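Local coordinates for protein DNA polymerase (Pyrobaculum calidifontis, PDB 5MDN) that probably catalyses template-directed DNA synthesis, adding deoxyribonucleotides to a growing DNA strand with release of diphosphate, as other family B polymerases do, at residues L310-G313 with H314-Y317; P426-M429 with M430-L434; Y526-E529 with V530-V534; L597-A601 with K602-A606; K669-L672 with D673-I676. All coordinates share one frame; numbering follows the deposited sequence.

Interaction 1: L310-G313 with H314-Y317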
loop_
_atom_site.group_PDB
_atom_site.type_symbol
_atom_site.label_atom_id
_atom_site.label_comp_id
_atom_site.label_asym_id
_atom_site.label_seq_id
_atom_site.Cartn_x
_atom_site.Cartn_y
_atom_site.Cartn_z
ATOM N N LEU A 310 20.031 3.380 -17.707
ATOM C CA LEU A 310 19.729 4.129 -16.488
ATOM C C LEU A 310 20.238 5.556 -16.634
ATOM O O LEU A 310 21.448 5.785 -16.721
ATOM C CB LEU A 310 20.346 3.461 -15.259
ATOM C CG LEU A 310 19.632 2.215 -14.736
ATOM C CD1 LEU A 310 20.392 1.623 -13.564
ATOM C CD2 LEU A 310 18.213 2.570 -14.327
ATOM N N ILE A 311 19.311 6.508 -16.659
ATOM C CA ILE A 311 19.634 7.933 -16.686
ATOM C C ILE A 311 19.465 8.489 -15.276
ATOM O O ILE A 311 18.498 8.131 -14.584
ATOM C CB ILE A 311 18.748 8.694 -17.691
ATOM C CG1 ILE A 311 19.308 8.627 -19.119
ATOM C CG2 ILE A 311 18.547 10.147 -17.267
ATOM C CD1 ILE A 311 19.369 7.252 -19.712
ATOM N N PRO A 312 20.369 9.349 -14.798
ATOM C CA PRO A 312 20.085 10.089 -13.562
ATOM C C PRO A 312 18.856 10.963 -13.739
ATOM O O PRO A 312 18.880 11.935 -14.500
ATOM C CB PRO A 312 21.357 10.918 -13.340
ATOM C CG PRO A 312 22.016 10.991 -14.680
ATOM C CD PRO A 312 21.678 9.702 -15.374
ATOM N N GLY A 313 17.770 10.600 -13.045
ATOM C CA GLY A 313 16.474 11.213 -13.293
ATOM C C GLY A 313 16.479 12.728 -13.291
ATOM O O GLY A 313 15.706 13.355 -14.019
ATOM N N HIS A 314 17.326 13.341 -12.468
ATOM C CA HIS A 314 17.384 14.797 -12.404
ATOM C C HIS A 314 17.928 15.444 -13.674
ATOM O O HIS A 314 17.995 16.680 -13.728
ATOM C CB HIS A 314 18.223 15.228 -11.200
ATOM C CG HIS A 314 19.671 14.857 -11.302
ATOM N ND1 HIS A 314 20.665 15.790 -11.505
ATOM C CD2 HIS A 314 20.292 13.657 -11.220
ATOM C CE1 HIS A 314 21.836 15.180 -11.544
ATOM N NE2 HIS A 314 21.636 13.886 -11.376
ATOM N N LYS A 315 18.324 14.671 -14.683
ATOM C CA LYS A 315 18.878 15.211 -15.923
ATOM C C LYS A 315 18.168 14.634 -17.145
ATOM O O LYS A 315 18.800 14.122 -18.072
ATOM C CB LYS A 315 20.378 14.946 -16.022
ATOM C CG LYS A 315 21.187 15.475 -14.856
ATOM C CD LYS A 315 22.676 15.257 -15.081
ATOM C CE LYS A 315 23.433 16.575 -15.119
ATOM N NZ LYS A 315 24.892 16.373 -15.327
ATOM N N VAL A 316 16.837 14.711 -17.176
ATOM C CA VAL A 316 16.153 14.349 -18.414
ATOM C C VAL A 316 16.157 15.522 -19.390
ATOM O O VAL A 316 16.106 15.317 -20.609
ATOM C CB VAL A 316 14.722 13.843 -18.150
ATOM C CG1 VAL A 316 14.679 12.957 -16.918
ATOM C CG2 VAL A 316 13.750 14.996 -18.032
ATOM N N TYR A 317 16.199 16.759 -18.882
ATOM C CA TYR A 317 16.337 17.914 -19.764
ATOM C C TYR A 317 17.640 17.842 -20.551
ATOM O O TYR A 317 17.670 18.144 -21.748
ATOM C CB TYR A 317 16.261 19.210 -18.953
ATOM C CG TYR A 317 17.517 19.541 -18.172
ATOM C CD1 TYR A 317 17.741 18.995 -16.915
ATOM C CD2 TYR A 317 18.476 20.405 -18.690
ATOM C CE1 TYR A 317 18.887 19.294 -16.200
ATOM C CE2 TYR A 317 19.624 20.708 -17.983
ATOM C CZ TYR A 317 19.826 20.152 -16.737
ATOM O OH TYR A 317 20.968 20.452 -16.029
#

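Interaction 2: P426-M429 with M430-L434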
loop_
_atom_site.group_PDB
_atom_site.type_symbol
_atom_site.label_atom_id
_atom_site.label_comp_id
_atom_site.label_asym_id
_atom_site.label_seq_id
_atom_site.Cartn_x
_atom_site.Cartn_y
_atom_site.Cartn_z
ATOM N N PRO A 426 -5.034 -15.434 14.085
ATOM C CA PRO A 426 -6.407 -15.937 13.895
ATOM C C PRO A 426 -6.710 -17.155 14.747
ATOM O O PRO A 426 -7.802 -17.247 15.324
ATOM C CB PRO A 426 -6.459 -16.257 12.395
ATOM C CG PRO A 426 -5.449 -15.360 11.790
ATOM C CD PRO A 426 -4.336 -15.286 12.792
ATOM N N ASN A 427 -5.769 -18.101 14.834
ATOM C CA ASN A 427 -5.947 -19.272 15.689
ATOM C C ASN A 427 -6.249 -18.869 17.127
ATOM O O ASN A 427 -7.206 -19.363 17.734
ATOM C CB ASN A 427 -4.697 -20.153 15.639
ATOM C CG ASN A 427 -4.903 -21.415 14.831
ATOM O OD1 ASN A 427 -5.440 -21.379 13.723
ATOM N ND2 ASN A 427 -4.483 -22.546 15.387
ATOM N N ILE A 428 -5.424 -17.987 17.695
ATOM C CA ILE A 428 -5.629 -17.529 19.068
ATOM C C ILE A 428 -7.018 -16.918 19.229
ATOM O O ILE A 428 -7.745 -17.220 20.184
ATOM C CB ILE A 428 -4.523 -16.537 19.465
ATOM C CG1 ILE A 428 -3.308 -17.295 19.998
ATOM C CG2 ILE A 428 -5.023 -15.552 20.511
ATOM C CD1 ILE A 428 -2.072 -16.448 20.103
ATOM N N MET A 429 -7.407 -16.046 18.295
ATOM C CA MET A 429 -8.673 -15.334 18.431
ATOM C C MET A 429 -9.872 -16.246 18.198
ATOM O O MET A 429 -10.934 -16.031 18.793
ATOM C CB MET A 429 -8.701 -14.142 17.475
ATOM C CG MET A 429 -7.760 -13.020 17.890
ATOM S SD MET A 429 -7.869 -11.556 16.847
ATOM C CE MET A 429 -7.080 -12.139 15.350
ATOM N N MET A 430 -9.736 -17.255 17.334
ATOM C CA MET A 430 -10.829 -18.203 17.138
ATOM C C MET A 430 -10.914 -19.201 18.288
ATOM O O MET A 430 -11.994 -19.430 18.841
ATOM C CB MET A 430 -10.673 -18.941 15.805
ATOM C CG MET A 430 -10.971 -18.094 14.579
ATOM S SD MET A 430 -10.656 -18.949 13.020
ATOM C CE MET A 430 -8.904 -19.292 13.147
ATOM N N LYS A 431 -9.781 -19.804 18.658
ATOM C CA LYS A 431 -9.791 -20.873 19.654
ATOM C C LYS A 431 -10.154 -20.358 21.043
ATOM O O LYS A 431 -10.712 -21.108 21.853
ATOM C CB LYS A 431 -8.424 -21.560 19.672
ATOM C CG LYS A 431 -8.290 -22.725 20.633
ATOM C CD LYS A 431 -6.888 -23.315 20.556
ATOM C CE LYS A 431 -6.670 -24.400 21.598
ATOM N NZ LYS A 431 -7.592 -25.553 21.409
ATOM N N TYR A 432 -9.862 -19.092 21.335
ATOM C CA TYR A 432 -10.199 -18.496 22.620
ATOM C C TYR A 432 -11.309 -17.460 22.524
ATOM O O TYR A 432 -11.669 -16.861 23.544
ATOM C CB TYR A 432 -8.947 -17.878 23.253
ATOM C CG TYR A 432 -7.885 -18.905 23.564
ATOM C CD1 TYR A 432 -8.102 -19.883 24.527
ATOM C CD2 TYR A 432 -6.676 -18.916 22.880
ATOM C CE1 TYR A 432 -7.141 -20.833 24.811
ATOM C CE2 TYR A 432 -5.709 -19.864 23.157
ATOM C CZ TYR A 432 -5.947 -20.818 24.124
ATOM O OH TYR A 432 -4.987 -21.763 24.403
ATOM N N ASN A 433 -11.860 -17.239 21.330
ATOM C CA ASN A 433 -13.050 -16.412 21.136
ATOM C C ASN A 433 -12.840 -14.992 21.665
ATOM O O ASN A 433 -13.655 -14.454 22.419
ATOM C CB ASN A 433 -14.275 -17.069 21.779
ATOM C CG ASN A 433 -15.579 -16.535 21.226
ATOM O OD1 ASN A 433 -15.928 -16.792 20.074
ATOM N ND2 ASN A 433 -16.315 -15.802 22.050
ATOM N N LEU A 434 -11.732 -14.379 21.256
ATOM C CA LEU A 434 -11.418 -13.011 21.646
ATOM C C LEU A 434 -12.087 -12.038 20.681
ATOM O O LEU A 434 -11.978 -12.193 19.460
ATOM C CB LEU A 434 -9.906 -12.781 21.668
ATOM C CG LEU A 434 -9.057 -13.358 22.808
ATOM C CD1 LEU A 434 -9.895 -14.080 23.856
ATOM C CD2 LEU A 434 -7.977 -14.276 22.257
#

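Interaction 3: Y526-E529 with V530-V534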
loop_
_atom_site.group_PDB
_atom_site.type_symbol
_atom_site.label_atom_id
_atom_site.label_comp_id
_atom_site.label_asym_id
_atom_site.label_seq_id
_atom_site.Cartn_x
_atom_site.Cartn_y
_atom_site.Cartn_z
ATOM N N TYR A 526 -11.753 -1.487 17.749
ATOM C CA TYR A 526 -10.606 -1.447 18.644
ATOM C C TYR A 526 -11.049 -1.657 20.085
ATOM O O TYR A 526 -11.969 -0.990 20.570
ATOM C CB TYR A 526 -9.863 -0.119 18.519
ATOM C CG TYR A 526 -8.828 0.080 19.606
ATOM C CD1 TYR A 526 -7.651 -0.660 19.616
ATOM C CD2 TYR A 526 -9.035 0.993 20.632
ATOM C CE1 TYR A 526 -6.708 -0.490 20.612
ATOM C CE2 TYR A 526 -8.098 1.170 21.632
ATOM C CZ TYR A 526 -6.936 0.425 21.616
ATOM O OH TYR A 526 -5.999 0.596 22.609
ATOM N N LYS A 527 -10.388 -2.586 20.770
ATOM C CA LYS A 527 -10.531 -2.752 22.212
ATOM C C LYS A 527 -9.180 -3.165 22.769
ATOM O O LYS A 527 -8.612 -4.171 22.333
ATOM C CB LYS A 527 -11.606 -3.787 22.553
ATOM C CG LYS A 527 -11.862 -3.938 24.039
ATOM C CD LYS A 527 -12.506 -2.682 24.602
ATOM C CE LYS A 527 -14.020 -2.803 24.677
ATOM N NZ LYS A 527 -14.440 -3.793 25.701
ATOM N N LYS A 528 -8.663 -2.380 23.720
ATOM C CA LYS A 528 -7.309 -2.609 24.220
ATOM C C LYS A 528 -7.170 -3.987 24.853
ATOM O O LYS A 528 -6.156 -4.666 24.658
ATOM C CB LYS A 528 -6.934 -1.526 25.230
ATOM C CG LYS A 528 -5.527 -1.667 25.783
ATOM C CD LYS A 528 -5.195 -0.550 26.754
ATOM C CE LYS A 528 -5.947 -0.735 28.063
ATOM N NZ LYS A 528 -5.656 0.352 29.036
ATOM N N GLU A 529 -8.179 -4.420 25.612
ATOM C CA GLU A 529 -8.087 -5.698 26.307
ATOM C C GLU A 529 -8.084 -6.882 25.350
ATOM O O GLU A 529 -7.601 -7.957 25.719
ATOM C CB GLU A 529 -9.237 -5.841 27.306
ATOM C CG GLU A 529 -9.215 -4.814 28.426
ATOM C CD GLU A 529 -10.023 -3.576 28.097
ATOM O OE1 GLU A 529 -10.433 -3.430 26.927
ATOM O OE2 GLU A 529 -10.239 -2.744 29.001
ATOM N N VAL A 530 -8.607 -6.713 24.136
ATOM C CA VAL A 530 -8.514 -7.774 23.138
ATOM C C VAL A 530 -7.083 -7.902 22.632
ATOM O O VAL A 530 -6.500 -8.991 22.642
ATOM C CB VAL A 530 -9.500 -7.520 21.983
ATOM C CG1 VAL A 530 -9.449 -8.666 20.983
ATOM C CG2 VAL A 530 -10.909 -7.347 22.521
ATOM N N ALA A 531 -6.498 -6.788 22.182
ATOM C CA ALA A 531 -5.126 -6.808 21.680
ATOM C C ALA A 531 -4.161 -7.344 22.730
ATOM O O ALA A 531 -3.340 -8.223 22.445
ATOM C CB ALA A 531 -4.714 -5.405 21.231
ATOM N N GLU A 532 -4.249 -6.827 23.958
ATOM C CA GLU A 532 -3.357 -7.284 25.018
ATOM C C GLU A 532 -3.556 -8.764 25.328
ATOM O O GLU A 532 -2.596 -9.460 25.678
ATOM C CB GLU A 532 -3.566 -6.437 26.274
ATOM C CG GLU A 532 -3.081 -5.000 26.131
ATOM C CD GLU A 532 -3.311 -4.175 27.382
ATOM O OE1 GLU A 532 -4.030 -4.650 28.288
ATOM O OE2 GLU A 532 -2.771 -3.052 27.459
ATOM N N SER A 533 -4.789 -9.260 25.214
ATOM C CA SER A 533 -5.030 -10.684 25.430
ATOM C C SER A 533 -4.455 -11.521 24.293
ATOM O O SER A 533 -3.951 -12.626 24.525
ATOM C CB SER A 533 -6.525 -10.948 25.589
ATOM O OG SER A 533 -7.045 -10.255 26.710
ATOM N N VAL A 534 -4.530 -11.019 23.058
ATOM C CA VAL A 534 -3.974 -11.755 21.926
ATOM C C VAL A 534 -2.458 -11.862 22.049
ATOM O O VAL A 534 -1.875 -12.919 21.779
ATOM C CB VAL A 534 -4.395 -11.096 20.600
ATOM C CG1 VAL A 534 -3.736 -11.799 19.423
ATOM C CG2 VAL A 534 -5.905 -11.129 20.446
#

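Interaction 4: L597-A601 with K602-A606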
loop_
_atom_site.group_PDB
_atom_site.type_symbol
_atom_site.label_atom_id
_atom_site.label_comp_id
_atom_site.label_asym_id
_atom_site.label_seq_id
_atom_site.Cartn_x
_atom_site.Cartn_y
_atom_site.Cartn_z
ATOM N N LEU A 597 22.936 -10.549 8.699
ATOM C CA LEU A 597 23.704 -9.594 9.490
ATOM C C LEU A 597 22.751 -8.768 10.345
ATOM O O LEU A 597 22.001 -7.939 9.820
ATOM C CB LEU A 597 24.540 -8.697 8.583
ATOM C CG LEU A 597 25.154 -7.457 9.230
ATOM C CD1 LEU A 597 26.171 -7.835 10.296
ATOM C CD2 LEU A 597 25.785 -6.602 8.154
ATOM N N PHE A 598 22.788 -8.988 11.658
ATOM C CA PHE A 598 22.083 -8.139 12.609
ATOM C C PHE A 598 23.020 -7.028 13.064
ATOM O O PHE A 598 24.081 -7.299 13.638
ATOM C CB PHE A 598 21.590 -8.946 13.810
ATOM C CG PHE A 598 20.288 -9.662 13.575
ATOM C CD1 PHE A 598 20.267 -10.950 13.064
ATOM C CD2 PHE A 598 19.084 -9.048 13.880
ATOM C CE1 PHE A 598 19.066 -11.609 12.855
ATOM C CE2 PHE A 598 17.882 -9.700 13.675
ATOM C CZ PHE A 598 17.873 -10.982 13.161
ATOM N N THR A 599 22.633 -5.780 12.807
ATOM C CA THR A 599 23.446 -4.639 13.211
ATOM C C THR A 599 23.138 -4.185 14.632
ATOM O O THR A 599 24.043 -3.748 15.353
ATOM C CB THR A 599 23.244 -3.471 12.240
ATOM O OG1 THR A 599 21.872 -3.058 12.263
ATOM C CG2 THR A 599 23.622 -3.885 10.825
ATOM N N GLU A 600 21.879 -4.279 15.049
ATOM C CA GLU A 600 21.457 -3.873 16.379
ATOM C C GLU A 600 20.617 -4.983 16.992
ATOM O O GLU A 600 20.301 -5.983 16.344
ATOM C CB GLU A 600 20.664 -2.558 16.317
ATOM C CG GLU A 600 21.445 -1.420 15.678
ATOM C CD GLU A 600 20.581 -0.227 15.312
ATOM O OE1 GLU A 600 19.363 -0.242 15.603
ATOM O OE2 GLU A 600 21.132 0.729 14.721
ATOM N N ALA A 601 20.243 -4.798 18.256
ATOM C CA ALA A 601 19.454 -5.799 18.972
ATOM C C ALA A 601 17.960 -5.635 18.725
ATOM O O ALA A 601 17.149 -5.738 19.649
ATOM C CB ALA A 601 19.768 -5.726 20.462
ATOM N N LYS A 602 17.574 -5.382 17.475
ATOM C CA LYS A 602 16.175 -5.266 17.078
ATOM C C LYS A 602 15.974 -6.066 15.798
ATOM O O LYS A 602 16.826 -6.884 15.435
ATOM C CB LYS A 602 15.783 -3.795 16.894
ATOM C CG LYS A 602 16.943 -2.832 17.129
ATOM C CD LYS A 602 16.608 -1.389 16.795
ATOM C CE LYS A 602 16.156 -0.603 18.019
ATOM N NZ LYS A 602 15.773 0.796 17.647
ATOM N N LYS A 603 14.853 -5.854 15.112
ATOM C CA LYS A 603 14.661 -6.429 13.780
ATOM C C LYS A 603 15.219 -5.478 12.718
ATOM O O LYS A 603 14.522 -4.967 11.842
ATOM C CB LYS A 603 13.193 -6.756 13.534
ATOM C CG LYS A 603 12.966 -7.582 12.266
ATOM C CD LYS A 603 11.510 -7.940 12.032
ATOM C CE LYS A 603 11.336 -8.647 10.691
ATOM N NZ LYS A 603 11.965 -10.000 10.650
ATOM N N ARG A 604 16.521 -5.240 12.827
ATOM C CA ARG A 604 17.282 -4.450 11.863
ATOM C C ARG A 604 18.360 -5.371 11.306
ATOM O O ARG A 604 19.352 -5.653 11.987
ATOM C CB ARG A 604 17.879 -3.208 12.517
ATOM C CG ARG A 604 18.767 -2.407 11.590
ATOM C CD ARG A 604 17.959 -1.924 10.408
ATOM N NE ARG A 604 18.700 -1.046 9.507
ATOM C CZ ARG A 604 19.316 -1.462 8.404
ATOM N NH1 ARG A 604 19.281 -2.743 8.059
ATOM N NH2 ARG A 604 19.966 -0.595 7.640
ATOM N N TYR A 605 18.172 -5.842 10.075
ATOM C CA TYR A 605 19.085 -6.827 9.524
ATOM C C TYR A 605 19.080 -6.753 8.006
ATOM O O TYR A 605 18.160 -6.211 7.386
ATOM C CB TYR A 605 18.724 -8.251 9.981
ATOM C CG TYR A 605 17.441 -8.788 9.383
ATOM C CD1 TYR A 605 16.213 -8.516 9.969
ATOM C CD2 TYR A 605 17.462 -9.577 8.239
ATOM C CE1 TYR A 605 15.040 -9.006 9.428
ATOM C CE2 TYR A 605 16.294 -10.071 7.689
ATOM C CZ TYR A 605 15.086 -9.783 8.287
ATOM O OH TYR A 605 13.920 -10.274 7.743
ATOM N N ALA A 606 20.135 -7.309 7.421
ATOM C CA ALA A 606 20.210 -7.587 5.997
ATOM C C ALA A 606 20.385 -9.086 5.800
ATOM O O ALA A 606 20.978 -9.769 6.641
ATOM C CB ALA A 606 21.362 -6.828 5.339
#

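Interaction 5: K669-L672 with D673-I676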
loop_
_atom_site.group_PDB
_atom_site.type_symbol
_atom_site.label_atom_id
_atom_site.label_comp_id
_atom_site.label_asym_id
_atom_site.label_seq_id
_atom_site.Cartn_x
_atom_site.Cartn_y
_atom_site.Cartn_z
ATOM N N LYS A 669 38.383 11.236 -9.671
ATOM C CA LYS A 669 37.815 10.412 -10.734
ATOM C C LYS A 669 36.335 10.139 -10.484
ATOM O O LYS A 669 35.765 9.215 -11.073
ATOM C CB LYS A 669 38.552 9.076 -10.848
ATOM C CG LYS A 669 38.339 8.356 -12.174
ATOM C CD LYS A 669 38.624 6.877 -12.051
ATOM C CE LYS A 669 37.587 6.277 -11.102
ATOM N NZ LYS A 669 37.615 4.794 -11.007
ATOM N N PHE A 670 35.693 10.928 -9.634
ATOM C CA PHE A 670 34.285 10.715 -9.355
ATOM C C PHE A 670 33.413 11.251 -10.486
ATOM O O PHE A 670 33.815 12.123 -11.261
ATOM C CB PHE A 670 33.903 11.382 -8.033
ATOM C CG PHE A 670 34.266 12.836 -7.963
ATOM C CD1 PHE A 670 33.455 13.800 -8.544
ATOM C CD2 PHE A 670 35.429 13.241 -7.332
ATOM C CE1 PHE A 670 33.794 15.136 -8.488
ATOM C CE2 PHE A 670 35.774 14.576 -7.272
ATOM C CZ PHE A 670 34.954 15.525 -7.850
ATOM N N ASP A 671 32.206 10.703 -10.575
ATOM C CA ASP A 671 31.140 11.322 -11.343
ATOM C C ASP A 671 30.413 12.283 -10.414
ATOM O O ASP A 671 30.109 11.934 -9.269
ATOM C CB ASP A 671 30.178 10.274 -11.906
ATOM C CG ASP A 671 29.104 10.882 -12.791
ATOM O OD1 ASP A 671 29.167 12.098 -13.070
ATOM O OD2 ASP A 671 28.191 10.139 -13.210
ATOM N N LEU A 672 30.145 13.495 -10.904
ATOM C CA LEU A 672 29.604 14.526 -10.027
ATOM C C LEU A 672 28.212 14.170 -9.524
ATOM O O LEU A 672 27.877 14.488 -8.378
ATOM C CB LEU A 672 29.580 15.874 -10.747
ATOM C CG LEU A 672 29.293 17.092 -9.869
ATOM C CD1 LEU A 672 30.480 17.387 -8.965
ATOM C CD2 LEU A 672 28.950 18.305 -10.719
ATOM N N ASP A 673 27.409 13.485 -10.347
ATOM C CA ASP A 673 26.052 13.110 -9.954
ATOM C C ASP A 673 26.026 12.386 -8.614
ATOM O O ASP A 673 25.091 12.559 -7.822
ATOM C CB ASP A 673 25.417 12.240 -11.039
ATOM C CG ASP A 673 25.211 12.990 -12.340
ATOM O OD1 ASP A 673 24.986 14.218 -12.292
ATOM O OD2 ASP A 673 25.274 12.351 -13.410
ATOM N N ASP A 674 27.040 11.564 -8.342
ATOM C CA ASP A 674 27.070 10.801 -7.100
ATOM C C ASP A 674 27.305 11.680 -5.876
ATOM O O ASP A 674 27.090 11.219 -4.750
ATOM C CB ASP A 674 28.145 9.717 -7.181
ATOM C CG ASP A 674 27.932 8.772 -8.349
ATOM O OD1 ASP A 674 26.785 8.314 -8.544
ATOM O OD2 ASP A 674 28.910 8.489 -9.072
ATOM N N LEU A 675 27.747 12.924 -6.064
ATOM C CA LEU A 675 28.044 13.811 -4.947
ATOM C C LEU A 675 26.884 14.725 -4.560
ATOM O O LEU A 675 26.972 15.399 -3.529
ATOM C CB LEU A 675 29.277 14.664 -5.268
ATOM C CG LEU A 675 30.573 13.907 -5.572
ATOM C CD1 LEU A 675 31.755 14.862 -5.596
ATOM C CD2 LEU A 675 30.804 12.790 -4.564
ATOM N N ILE A 676 25.809 14.771 -5.351
ATOM C CA ILE A 676 24.686 15.654 -5.045
ATOM C C ILE A 676 23.916 15.130 -3.839
ATOM O O ILE A 676 23.680 13.921 -3.700
ATOM C CB ILE A 676 23.768 15.821 -6.270
ATOM C CG1 ILE A 676 24.373 16.798 -7.282
ATOM C CG2 ILE A 676 22.376 16.285 -5.863
ATOM C CD1 ILE A 676 25.426 16.236 -8.176
#

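Interaction 1: L310-G313 with H314-Y317
His314 folds back over Pro312, two residues before it. Its CB starts beside the backbone, 3.7 Å from Gly313 C. From there CG is set between the backbone N and the carbonyl carbon (chi1 66°), and this turns the ring back toward the proline instead of out along the chain. CD2 then reaches Pro312 CB at 3.6 Å, and NE2 lies at the same range from that carbon, the ring approaching the pyrrolidine obliquely. CE1, on the far side of the ring, meets the carboxylate of Asp673. The aliphatic CG of Lys315 lies over one face of the imidazole, displaced toward its rim.

Beneath these side chains is a type I beta turn, closed by Lys315 N donating to Pro312 O at 2.8 Å, with an N-H...O angle of 155°. Proline fits position i, where the turn asks for a carbonyl acceptor and its missing N-H costs nothing; Gly313 and His314 are the two corners. The buried Val316 follows the turn, its side chain about 5 Å from a bound magnesium ion and about 9 Å from that of Asp169, a magnesium-binding residue of this protein whose ion is absent from its site in this model.

The turn leads into the short helix 316-320. Ile311 packs on Thr328 and Tyr332 of helix 326-356, and His314 makes edge-to-face contacts with Tyr732 and Trp678.

Interaction 2: P426-M429 with M430-L434
Met430 curls back over the preceding turn, its methyl CE coming to 4.0 Å from Pro426 CB. The thioether chain is straight as far as SD and bends only at its last torsion (chi3 -61°), which brings the methyl over the proline; a flexible methionine can follow such a curved surface. The side chains of Asn427 and Met430 cross obliquely, while the amide of Asn427 has its polar partner elsewhere, ND2 bonding Gly584 O. On another side of the helix, Ile428 CG2 meets Leu434 CD2 at 3.7 Å, again at a slant. The Tyr432 ring turns its edge to Ile428 O, which lies near the ring plane, and stacks on Phe537.

This is the C-terminal end of helix 424-431, which follows strand 416-420 and carries the last part of the SLYPS-like motif A of family B polymerases. A Schellman motif closes it. Leu434 N donates to Met429 O at 3.1 Å, in the carbonyl plane and on a lone pair, and Asn433 N makes a weak bond to Met430 O. Asn433 suits the C-prime place because asparagine tolerates positive phi (58°). Its amide is held by Arg462 O and Gly467 N, and Met429 packs into Leu473, Met514, Leu518 and Val534 of three other helices.

Interaction 3: Y526-E529 with V530-V534
The carboxylate of Glu532 lies against the methylene chain of Lys528, one helical turn earlier: OE2 is 3.5 Å from Lys528 CG and 3.6 Å from Lys528 CD. With chi2 at 179° the chain beyond CG is straight, which carries the carboxylate back one turn to cross the lysine methylenes at a slant. A second flat group, the Tyr526 ring, has the backbone N of Lys528 over one face, displaced toward the rim.

Lys527 takes the N-cap position of helix 528-551. Its side chain is not a capping one, but its carbonyl accepts two weak bonds, from Val530 N and Ala531 N. Val530 CG2 packs at about a right angle on Lys527 CB, 3.6 Å away, a branched apolar residue suiting this buried side next to Phe461. Glu529 O takes two bonds from Ser533: OG approaches nearly in line with the carbonyl at 2.6 Å, while N comes from above its plane at 3.1 Å. A serine inside a helix can satisfy its hydroxyl in this way.

An alanine in place of Glu532 removes the carboxylate, which would probably leave the Lys528 chain freer to turn and His459 without the acceptor of its weak bond.

Lys528 NZ stands 4.7 Å from Glu532 OE2, too far for a salt bridge, so the attraction is probably modest. Two glutamates in the first turns should also interact favourably with the helix N-terminus.

Interaction 4: L597-A601 with K602-A606
Leu597 pairs with Ala606 through two backbone bonds, Leu597 N to Ala606 O at 2.9 Å and Ala606 N to Leu597 O at 3.1 Å. Their side chains share one face, covered by Val638, Ile641 and Leu642 of helix 628-643, where apolar residues belong.

Phe598, in a non-hydrogen-bonded pair with Tyr605, points to the other face. Tyr605 CB sits over the centre of the Phe598 ring, 4.0 Å from its centroid, a CH-pi contact; Lys602 O is at the ring's edge. A chi1 of 70° tucks the Tyr605 ring in over its own backbone, beside that of Phe598, the planes 34° apart.

Thr599 N bonds weakly to Arg604 O, and Thr599 OG1 rests against Arg604 CG, the side chains meeting at a slant. Glu600 runs alongside Lys602, OE1 and NZ 4.3 Å apart, beyond a salt bridge. Ala601 lies in the loop that reverses the chain, where Lys602 N bonds weakly to Glu600 O and Lys603 centres an inverse gamma turn.

This beta hairpin joins strands 595-598 and 605-609, and Lys602 to Tyr605 match the KKRY motif of family B polymerases. Lys603 touches Tyr558 and Asp560 of the YGDTD motif C, beside the polymerase centre; DNA contact is probable by analogy.

Interaction 5: K669-L672 with D673-I676
Apolar contact joins Phe670 to Leu675. The methyl CD1 of Leu675 stands over one face of the Phe670 ring, displaced toward its rim and 3.7 Å from the centroid, a CH-pi contact in which the two side chains cross at about a right angle. With chi1 at 54° the Phe670 ring leans over its own main chain, which carries it across to that methyl. Leu672 adds a looser apolar neighbour, its CD1 lying 4.4 Å from Leu675 CD1. A broad ring and a branched leucine suit this side, where Leu675 is buried against Leu629 of helix 628-643 and Phe670 packs on helix 647-666.

Backbone hydrogen bonds give the segment its coil. Asp674 N donates to Asp671 O at 3.2 Å and Leu675 N to Leu672 O at 2.8 Å, both from above the carbonyl plane. These are two successive i to i+3 turns.

A serine in place of Phe670 would probably leave the Leu675 methyl without its aromatic cover and open a gap beside Leu665.

Charge is gathered on another side. Asp671 OD2 and Asp673 OD2 are 3.7 Å apart, their carboxylate planes 57° to each other, and Asp674 OD2 is 4.5 Å from Asp671 OD2. Such crowding of acids would probably raise their affinity for protons, although Lys315, in a long, weak ion pair with Asp673, may offset part of the repulsion.

All five contacts are local, yet they gather at three places. All are partly buried, interaction 2 having the most buried residues. Interactions 2 and 3 touch, Met429 and Leu434 packing on Val534, so a helix end and a helix start share one apolar interface. Interactions 1 and 5 also meet, at Asp673 beside His314 and Lys315, but through polar and charged groups. These two pairs lie on opposite sides of the chain's centre, interactions 1 and 2 having centres about 53 Å apart. Interaction 4 stands alone, a hairpin whose strand pairs are buried and whose turn is more exposed. A Schellman end, an N-cap, a hairpin and i to i+3 turns thus solve different chain-reversal and helix-end problems.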